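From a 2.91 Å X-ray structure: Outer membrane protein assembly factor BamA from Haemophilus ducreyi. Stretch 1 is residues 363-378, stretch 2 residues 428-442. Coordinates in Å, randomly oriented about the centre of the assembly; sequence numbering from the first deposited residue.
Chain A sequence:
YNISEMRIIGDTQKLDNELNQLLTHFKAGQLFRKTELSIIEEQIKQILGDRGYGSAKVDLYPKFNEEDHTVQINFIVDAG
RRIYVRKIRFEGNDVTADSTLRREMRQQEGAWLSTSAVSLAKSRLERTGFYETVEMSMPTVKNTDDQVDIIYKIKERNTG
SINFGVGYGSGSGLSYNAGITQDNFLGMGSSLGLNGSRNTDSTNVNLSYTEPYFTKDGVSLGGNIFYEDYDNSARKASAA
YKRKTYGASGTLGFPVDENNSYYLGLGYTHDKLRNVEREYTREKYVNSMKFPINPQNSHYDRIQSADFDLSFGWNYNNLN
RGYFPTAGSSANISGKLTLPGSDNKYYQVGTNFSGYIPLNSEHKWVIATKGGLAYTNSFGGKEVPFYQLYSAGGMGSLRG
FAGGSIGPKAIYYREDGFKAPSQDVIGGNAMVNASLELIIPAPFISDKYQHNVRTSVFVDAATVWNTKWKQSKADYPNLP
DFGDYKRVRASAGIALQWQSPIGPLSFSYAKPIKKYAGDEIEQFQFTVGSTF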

ATOM      1  N   HIS A 363     -24.305   0.442  -5.123  1.00 70.13           N
ATOM      2  CA  HIS A 363     -22.899   0.898  -5.151  1.00 58.52           C
ATOM      3  C   HIS A 363     -22.441   1.543  -6.454  1.00 58.06           C
ATOM      4  O   HIS A 363     -21.287   1.910  -6.597  1.00 62.40           O
ATOM      5  CB  HIS A 363     -21.908  -0.142  -4.628  1.00 53.38           C
ATOM      6  CG  HIS A 363     -21.892  -0.241  -3.132  1.00 72.19           C
ATOM      7  ND1 HIS A 363     -20.764  -0.565  -2.413  1.00 74.73           N
ATOM      8  CD2 HIS A 363     -22.876  -0.054  -2.215  1.00 70.74           C
ATOM      9  CE1 HIS A 363     -21.047  -0.571  -1.121  1.00 68.35           C
ATOM     10  NE2 HIS A 363     -22.324  -0.265  -0.978  1.00 67.26           N
ATOM     11  N   LYS A 364     -23.373   1.740  -7.374  1.00 59.78           N
ATOM     12  CA  LYS A 364     -23.092   2.423  -8.624  1.00 54.15           C
ATOM     13  C   LYS A 364     -22.959   3.945  -8.475  1.00 61.62           C
ATOM     14  O   LYS A 364     -22.233   4.589  -9.232  1.00 67.86           O
ATOM     15  CB  LYS A 364     -24.179   2.070  -9.634  1.00 45.09           C
ATOM     16  CG  LYS A 364     -24.197   0.573  -9.991  1.00 79.30           C
ATOM     17  CD  LYS A 364     -25.551   0.135 -10.534  1.00 79.14           C
ATOM     18  CE  LYS A 364     -25.493  -1.318 -11.002  1.00 86.79           C
ATOM     19  NZ  LYS A 364     -24.955  -1.398 -12.405  1.00 92.01           N
ATOM     20  N   TRP A 365     -23.675   4.524  -7.516  1.00 67.31           N
ATOM     21  CA  TRP A 365     -23.558   5.953  -7.238  1.00 56.99           C
ATOM     22  C   TRP A 365     -22.853   6.178  -5.918  1.00 59.68           C
ATOM     23  O   TRP A 365     -23.419   5.923  -4.839  1.00 65.19           O
ATOM     24  CB  TRP A 365     -24.923   6.610  -7.163  1.00 48.53           C
ATOM     25  CG  TRP A 365     -25.671   6.557  -8.399  1.00 42.42           C
ATOM     26  CD1 TRP A 365     -26.308   5.483  -8.900  1.00 43.97           C
ATOM     27  CD2 TRP A 365     -25.912   7.640  -9.305  1.00 71.21           C
ATOM     28  NE1 TRP A 365     -26.936   5.811 -10.078  1.00 86.46           N
ATOM     29  CE2 TRP A 365     -26.712   7.133 -10.351  1.00 43.36           C
ATOM     30  CE3 TRP A 365     -25.526   8.986  -9.337  1.00 40.73           C
ATOM     31  CZ2 TRP A 365     -27.136   7.919 -11.426  1.00 43.46           C
ATOM     32  CZ3 TRP A 365     -25.941   9.766 -10.409  1.00 46.39           C
ATOM     33  CH2 TRP A 365     -26.739   9.227 -11.440  1.00 47.76           C
ATOM     34  N   VAL A 366     -21.633   6.691  -6.019  1.00 51.67           N
ATOM     35  CA  VAL A 366     -20.726   6.827  -4.891  1.00 47.49           C
ATOM     36  C   VAL A 366     -20.310   8.283  -4.825  1.00 45.84           C
ATOM     37  O   VAL A 366     -20.210   8.938  -5.864  1.00 44.18           O
ATOM     38  CB  VAL A 366     -19.477   5.928  -5.087  1.00 37.29           C
ATOM     39  CG1 VAL A 366     -18.374   6.269  -4.083  1.00 36.21           C
ATOM     40  CG2 VAL A 366     -19.857   4.480  -4.962  1.00 38.62           C
ATOM     41  N   ILE A 367     -20.118   8.804  -3.613  1.00 39.42           N
ATOM     42  CA  ILE A 367     -19.538  10.126  -3.445  1.00 39.78           C
ATOM     43  C   ILE A 367     -18.177   9.889  -2.860  1.00 42.86           C
ATOM     44  O   ILE A 367     -18.066   9.219  -1.844  1.00 49.97           O
ATOM     45  CB  ILE A 367     -20.349  11.036  -2.475  1.00 48.44           C
ATOM     46  CG1 ILE A 367     -21.685  11.421  -3.090  1.00 52.03           C
ATOM     47  CG2 ILE A 367     -19.583  12.322  -2.156  1.00 44.63           C
ATOM     48  CD1 ILE A 367     -22.286  12.632  -2.465  1.00 50.85           C
ATOM     49  N   ALA A 368     -17.141  10.416  -3.503  1.00 49.47           N
ATOM     50  CA  ALA A 368     -15.783  10.277  -2.986  1.00 46.30           C
ATOM     51  C   ALA A 368     -15.174  11.632  -2.693  1.00 41.67           C
ATOM     52  O   ALA A 368     -15.462  12.619  -3.368  1.00 37.17           O
ATOM     53  CB  ALA A 368     -14.915   9.509  -3.946  1.00 44.61           C
ATOM     54  N   THR A 369     -14.340  11.668  -1.662  1.00 42.86           N
ATOM     55  CA  THR A 369     -13.704  12.898  -1.219  1.00 48.80           C
ATOM     56  C   THR A 369     -12.265  12.559  -0.871  1.00 41.28           C
ATOM     57  O   THR A 369     -11.981  11.428  -0.509  1.00 36.20           O
ATOM     58  CB  THR A 369     -14.423  13.508   0.018  1.00 62.71           C
ATOM     59  OG1 THR A 369     -14.115  12.736   1.189  1.00 62.35           O
ATOM     60  CG2 THR A 369     -15.947  13.542  -0.191  1.00 57.30           C
ATOM     61  N   LYS A 370     -11.367  13.532  -1.009  1.00 44.84           N
ATOM     62  CA  LYS A 370      -9.930  13.348  -0.770  1.00 46.10           C
ATOM     63  C   LYS A 370      -9.388  14.665  -0.235  1.00 50.49           C
ATOM     64  O   LYS A 370      -9.824  15.745  -0.661  1.00 44.13           O
ATOM     65  CB  LYS A 370      -9.193  13.008  -2.075  1.00 36.88           C
ATOM     66  CG  LYS A 370      -9.708  11.772  -2.793  1.00 47.07           C
ATOM     67  CD  LYS A 370      -9.051  11.586  -4.161  1.00 48.05           C
ATOM     68  CE  LYS A 370      -9.308  10.169  -4.738  1.00 64.32           C
ATOM     69  NZ  LYS A 370     -10.731   9.844  -5.118  1.00 60.02           N
ATOM     70  N   GLY A 371      -8.443  14.589   0.692  1.00 47.99           N
ATOM     71  CA  GLY A 371      -7.823  15.789   1.224  1.00 51.30           C
ATOM     72  C   GLY A 371      -6.388  15.525   1.630  1.00 49.99           C
ATOM     73  O   GLY A 371      -6.080  14.473   2.166  1.00 45.41           O
ATOM     74  N   GLY A 372      -5.504  16.478   1.376  1.00 48.37           N
ATOM     75  CA  GLY A 372      -4.124  16.315   1.762  1.00 27.52           C
ATOM     76  C   GLY A 372      -3.515  17.578   2.322  1.00 42.58           C
ATOM     77  O   GLY A 372      -3.808  18.677   1.863  1.00 50.35           O
ATOM     78  N   LEU A 373      -2.652  17.412   3.316  1.00 31.23           N
ATOM     79  CA  LEU A 373      -2.018  18.518   3.993  1.00 35.21           C
ATOM     80  C   LEU A 373      -0.539  18.212   4.089  1.00 50.37           C
ATOM     81  O   LEU A 373      -0.154  17.126   4.526  1.00 59.36           O
ATOM     82  CB  LEU A 373      -2.598  18.616   5.386  1.00 55.21           C
ATOM     83  CG  LEU A 373      -3.088  19.959   5.906  1.00 72.93           C
ATOM     84  CD1 LEU A 373      -3.958  19.697   7.135  1.00 70.73           C
ATOM     85  CD2 LEU A 373      -1.905  20.876   6.249  1.00 81.98           C
ATOM     86  N   ALA A 374       0.289  19.166   3.673  1.00 51.06           N
ATOM     87  CA  ALA A 374       1.740  18.986   3.650  1.00 38.19           C
ATOM     88  C   ALA A 374       2.426  20.215   4.199  1.00 46.86           C
ATOM     89  O   ALA A 374       2.136  21.329   3.782  1.00 62.53           O
ATOM     90  CB  ALA A 374       2.213  18.750   2.252  1.00 28.49           C
ATOM     91  N   TYR A 375       3.361  20.016   5.109  1.00 40.09           N
ATOM     92  CA  TYR A 375       4.021  21.146   5.722  1.00 36.95           C
ATOM     93  C   TYR A 375       5.471  20.849   6.063  1.00 40.08           C
ATOM     94  O   TYR A 375       5.783  19.834   6.680  1.00 41.71           O
ATOM     95  CB  TYR A 375       3.276  21.564   6.978  1.00 30.41           C
ATOM     96  CG  TYR A 375       3.995  22.616   7.759  1.00 31.36           C
ATOM     97  CD1 TYR A 375       4.225  23.866   7.222  1.00 44.47           C
ATOM     98  CD2 TYR A 375       4.451  22.361   9.033  1.00 42.17           C
ATOM     99  CE1 TYR A 375       4.886  24.848   7.943  1.00 46.40           C
ATOM    100  CE2 TYR A 375       5.118  23.325   9.766  1.00 45.25           C
ATOM    101  CZ  TYR A 375       5.326  24.569   9.218  1.00 48.68           C
ATOM    102  OH  TYR A 375       5.985  25.524   9.950  1.00 53.57           O
ATOM    103  N   THR A 376       6.351  21.754   5.656  1.00 42.29           N
ATOM    104  CA  THR A 376       7.757  21.664   5.992  1.00 41.73           C
ATOM    105  C   THR A 376       8.152  22.919   6.720  1.00 42.15           C
ATOM    106  O   THR A 376       7.729  24.007   6.358  1.00 44.69           O
ATOM    107  CB  THR A 376       8.663  21.590   4.722  1.00 44.22           C
ATOM    108  OG1 THR A 376       8.127  20.649   3.789  1.00 55.99           O
ATOM    109  CG2 THR A 376      10.091  21.168   5.081  1.00 34.24           C
ATOM    110  N   ASN A 377       8.971  22.768   7.747  1.00 48.57           N
ATOM    111  CA  ASN A 377       9.816  23.875   8.169  1.00 55.01           C
ATOM    112  C   ASN A 377      11.200  23.445   8.622  1.00 54.39           C
ATOM    113  O   ASN A 377      11.512  22.247   8.701  1.00 47.29           O
ATOM    114  CB  ASN A 377       9.161  24.779   9.214  1.00 50.16           C
ATOM    115  CG  ASN A 377       9.450  26.253   8.954  1.00 52.32           C
ATOM    116  OD1 ASN A 377      10.470  26.795   9.387  1.00 49.28           O
ATOM    117  ND2 ASN A 377       8.561  26.897   8.215  1.00 58.85           N
ATOM    118  N   SER A 378      12.016  24.451   8.912  1.00 48.21           N
ATOM    119  CA  SER A 378      13.413  24.255   9.213  1.00 56.44           C
ATOM    120  C   SER A 378      13.717  24.876  10.564  1.00 48.95           C
ATOM    121  O   SER A 378      12.830  25.413  11.204  1.00 46.09           O
ATOM    122  CB  SER A 378      14.267  24.900   8.121  1.00 60.40           C
ATOM    123  OG  SER A 378      13.868  26.244   7.894  1.00 57.53           O
ATOM    124  N   GLY A 428       6.590  25.950  -2.485  1.00 39.51           N
ATOM    125  CA  GLY A 428       6.319  26.468  -1.154  1.00 45.59           C
ATOM    126  C   GLY A 428       6.387  25.406  -0.078  1.00 49.55           C
ATOM    127  O   GLY A 428       6.450  24.224  -0.405  1.00 49.24           O
ATOM    128  N   ASN A 429       6.366  25.820   1.194  1.00 31.78           N
ATOM    129  CA  ASN A 429       6.509  24.883   2.309  1.00 33.99           C
ATOM    130  C   ASN A 429       5.194  24.482   2.980  1.00 37.92           C
ATOM    131  O   ASN A 429       5.191  23.886   4.071  1.00 40.51           O
ATOM    132  CB  ASN A 429       7.484  25.413   3.362  1.00 34.35           C
ATOM    133  CG  ASN A 429       6.941  26.621   4.092  1.00 40.52           C
ATOM    134  OD1 ASN A 429       6.310  27.494   3.492  1.00 45.51           O
ATOM    135  ND2 ASN A 429       7.181  26.681   5.392  1.00 33.72           N
ATOM    136  N   ALA A 430       4.082  24.806   2.323  1.00 30.73           N
ATOM    137  CA  ALA A 430       2.750  24.489   2.845  1.00 35.75           C
ATOM    138  C   ALA A 430       1.780  24.274   1.707  1.00 38.04           C
ATOM    139  O   ALA A 430       1.615  25.132   0.850  1.00 40.97           O
ATOM    140  CB  ALA A 430       2.255  25.565   3.739  1.00 31.17           C
ATOM    141  N   MET A 431       1.154  23.109   1.704  1.00 29.20           N
ATOM    142  CA  MET A 431       0.254  22.721   0.643  1.00 34.37           C
ATOM    143  C   MET A 431      -1.009  22.176   1.309  1.00 41.38           C
ATOM    144  O   MET A 431      -0.928  21.479   2.319  1.00 41.87           O
ATOM    145  CB  MET A 431       0.920  21.665  -0.255  1.00 31.76           C
ATOM    146  CG  MET A 431       0.013  21.080  -1.310  1.00 44.70           C
ATOM    147  SD  MET A 431       0.835  20.465  -2.790  1.00 27.63           S
ATOM    148  CE  MET A 431       1.599  19.002  -2.143  1.00 29.13           C
ATOM    149  N   VAL A 432      -2.173  22.556   0.798  1.00 28.59           N
ATOM    150  CA  VAL A 432      -3.396  21.869   1.138  1.00 29.32           C
ATOM    151  C   VAL A 432      -4.130  21.654  -0.174  1.00 34.61           C
ATOM    152  O   VAL A 432      -4.116  22.510  -1.066  1.00 38.00           O
ATOM    153  CB  VAL A 432      -4.289  22.643   2.164  1.00 38.95           C
ATOM    154  CG1 VAL A 432      -5.476  21.796   2.576  1.00 28.86           C
ATOM    155  CG2 VAL A 432      -3.510  23.027   3.407  1.00 31.65           C
ATOM    156  N   ASN A 433      -4.739  20.491  -0.309  1.00 27.89           N
ATOM    157  CA  ASN A 433      -5.564  20.220  -1.461  1.00 27.80           C
ATOM    158  C   ASN A 433      -6.752  19.423  -0.975  1.00 42.35           C
ATOM    159  O   ASN A 433      -6.683  18.779   0.074  1.00 42.14           O
ATOM    160  CB  ASN A 433      -4.790  19.423  -2.504  1.00 35.12           C
ATOM    161  CG  ASN A 433      -4.458  18.007  -2.034  1.00 39.06           C
ATOM    162  OD1 ASN A 433      -3.946  17.808  -0.940  1.00 32.44           O
ATOM    163  ND2 ASN A 433      -4.768  17.021  -2.861  1.00 47.21           N
ATOM    164  N   ALA A 434      -7.854  19.481  -1.710  1.00 36.55           N
ATOM    165  CA  ALA A 434      -8.974  18.611  -1.406  1.00 30.88           C
ATOM    166  C   ALA A 434      -9.768  18.417  -2.662  1.00 35.46           C
ATOM    167  O   ALA A 434      -9.531  19.098  -3.665  1.00 41.19           O
ATOM    168  CB  ALA A 434      -9.820  19.182  -0.338  1.00 28.58           C
ATOM    169  N   SER A 435     -10.701  17.479  -2.614  1.00 28.56           N
ATOM    170  CA  SER A 435     -11.378  17.053  -3.825  1.00 28.77           C
ATOM    171  C   SER A 435     -12.680  16.373  -3.440  1.00 38.91           C
ATOM    172  O   SER A 435     -12.778  15.737  -2.388  1.00 33.39           O
ATOM    173  CB  SER A 435     -10.480  16.093  -4.593  1.00 53.75           C
ATOM    174  OG  SER A 435     -10.848  16.022  -5.952  1.00 63.01           O
ATOM    175  N   LEU A 436     -13.686  16.530  -4.286  1.00 39.28           N
ATOM    176  CA  LEU A 436     -15.006  16.000  -4.029  1.00 30.31           C
ATOM    177  C   LEU A 436     -15.497  15.528  -5.382  1.00 43.13           C
ATOM    178  O   LEU A 436     -15.443  16.283  -6.356  1.00 41.58           O
ATOM    179  CB  LEU A 436     -15.891  17.132  -3.511  1.00 32.42           C
ATOM    180  CG  LEU A 436     -17.270  16.889  -2.883  1.00 37.36           C
ATOM    181  CD1 LEU A 436     -18.373  17.657  -3.614  1.00 31.68           C
ATOM    182  CD2 LEU A 436     -17.605  15.409  -2.769  1.00 31.74           C
ATOM    183  N   GLU A 437     -15.951  14.286  -5.472  1.00 31.17           N
ATOM    184  CA  GLU A 437     -16.487  13.819  -6.744  1.00 43.62           C
ATOM    185  C   GLU A 437     -17.690  12.916  -6.644  1.00 47.99           C
ATOM    186  O   GLU A 437     -17.804  12.122  -5.717  1.00 53.77           O
ATOM    187  CB  GLU A 437     -15.412  13.166  -7.629  1.00 50.00           C
ATOM    188  CG  GLU A 437     -14.521  12.109  -7.009  1.00 49.92           C
ATOM    189  CD  GLU A 437     -13.213  11.916  -7.809  1.00 55.75           C
ATOM    190  OE1 GLU A 437     -12.127  12.055  -7.190  1.00 58.92           O
ATOM    191  OE2 GLU A 437     -13.265  11.638  -9.044  1.00 44.53           O
ATOM    192  N   LEU A 438     -18.590  13.056  -7.614  1.00 51.64           N
ATOM    193  CA  LEU A 438     -19.701  12.123  -7.781  1.00 50.27           C
ATOM    194  C   LEU A 438     -19.350  11.073  -8.830  1.00 44.35           C
ATOM    195  O   LEU A 438     -19.234  11.382 -10.007  1.00 42.21           O
ATOM    196  CB  LEU A 438     -20.977  12.845  -8.229  1.00 42.87           C
ATOM    197  CG  LEU A 438     -22.310  12.298  -7.701  1.00 40.41           C
ATOM    198  CD1 LEU A 438     -23.345  12.376  -8.763  1.00 36.93           C
ATOM    199  CD2 LEU A 438     -22.208  10.883  -7.166  1.00 52.38           C
ATOM    200  N   ILE A 439     -19.195   9.831  -8.393  1.00 45.06           N
ATOM    201  CA  ILE A 439     -19.033   8.709  -9.300  1.00 47.97           C
ATOM    202  C   ILE A 439     -20.384   8.216  -9.764  1.00 43.93           C
ATOM    203  O   ILE A 439     -21.171   7.714  -8.976  1.00 54.92           O
ATOM    204  CB  ILE A 439     -18.400   7.549  -8.578  1.00 35.86           C
ATOM    205  CG1 ILE A 439     -17.014   7.941  -8.102  1.00 34.61           C
ATOM    206  CG2 ILE A 439     -18.347   6.365  -9.465  1.00 36.74           C
ATOM    207  CD1 ILE A 439     -16.450   6.960  -7.143  1.00 34.62           C
ATOM    208  N   ILE A 440     -20.668   8.345 -11.045  1.00 42.14           N
ATOM    209  CA  ILE A 440     -21.942   7.865 -11.546  1.00 54.32           C
ATOM    210  C   ILE A 440     -21.680   6.663 -12.451  1.00 59.13           C
ATOM    211  O   ILE A 440     -20.550   6.447 -12.881  1.00 62.19           O
ATOM    212  CB  ILE A 440     -22.719   8.989 -12.283  1.00 53.16           C
ATOM    213  CG1 ILE A 440     -22.228   9.135 -13.730  1.00 51.46           C
ATOM    214  CG2 ILE A 440     -22.584  10.298 -11.530  1.00 44.97           C
ATOM    215  CD1 ILE A 440     -20.979   9.987 -13.869  1.00 56.58           C
ATOM    216  N   PRO A 441     -22.713   5.850 -12.713  1.00 60.62           N
ATOM    217  CA  PRO A 441     -22.532   4.716 -13.625  1.00 58.33           C
ATOM    218  C   PRO A 441     -22.073   5.181 -14.997  1.00 68.18           C
ATOM    219  O   PRO A 441     -22.535   6.238 -15.455  1.00 71.77           O
ATOM    220  CB  PRO A 441     -23.942   4.139 -13.727  1.00 54.66           C
ATOM    221  CG  PRO A 441     -24.586   4.508 -12.430  1.00 49.40           C
ATOM    222  CD  PRO A 441     -24.053   5.856 -12.096  1.00 55.63           C
ATOM    223  N   ALA A 442     -21.192   4.408 -15.635  1.00 69.42           N
ATOM    224  CA  ALA A 442     -20.665   4.748 -16.954  1.00 42.63           C
ATOM    225  C   ALA A 442     -21.716   4.504 -18.002  1.00 56.25           C
ATOM    226  O   ALA A 442     -22.178   3.371 -18.151  1.00 54.78           O
ATOM    227  CB  ALA A 442     -19.465   3.907 -17.260  1.00 80.72           C
TER

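Residues 366-378 and the strand that begins at Ala 430 lie side by side as antiparallel neighbours, their axes 4.5 Å apart at closest approach; the stretches 363-378 and 428-442 bury 1175 Å² between them, both sides summed. Backbone hydrogen bonds carry the pairing. Val 366, Ala 368, Lys 370, Gly 372 and Ala 374 each exchange two with Ile 439, Glu 437, Ser 435, Asn 433 and Met 431, respectively. The Ala 368 pair is tight, with Glu 437 N to Ala 368 O at 2.7 Å and Ala 368 N to Glu 437 O at 2.9 Å; at the next pair, the bond from Ser 435 N to Lys 370 O (2.8 Å) is bent to 127° and weak. Between these pairs, CA-H...O contacts fill the gaps, as from Thr 369 CA to Ser 435 O (3.2 Å). Asn 429 extends the ladder, its O accepting from Thr 376 N and its ND2 donating to Thr 376 O, both at 2.9 Å.

The one salt bridge is diagonal: the Lys 370 side chain, t at chi2 and chi3 and turned to p at chi4, brings NZ to 3.3 Å from Glu 437 OE1, a weak hydrogen bond on the face that also carries Ala 368 and Ser 435. On this face Val 366 CG1 packs against Ile 439 CD1 (3.7 Å), both residues being buried, while small Ala 374 sets its CB 4.1 Å from Met 431 CB. Gly 372 leaves space that the Asn 433 side chain occupies; a CB there would clash with it.

The other face is mostly apolar and largely at the surface. Leu 436 CD2 reaches both Ile 367 CG2 (3.7 Å) and Thr 369 CG2 (3.6 Å), and Leu 373 CD2 meets Val 432 CG2 at 3.9 Å.

Beyond the first strand's start, one face of the Trp 365 indole covers Pro 441 CD, 3.6 Å from the centroid of its five-membered ring, and Ile 440 CB, 4.1 Å from that of its six-membered ring.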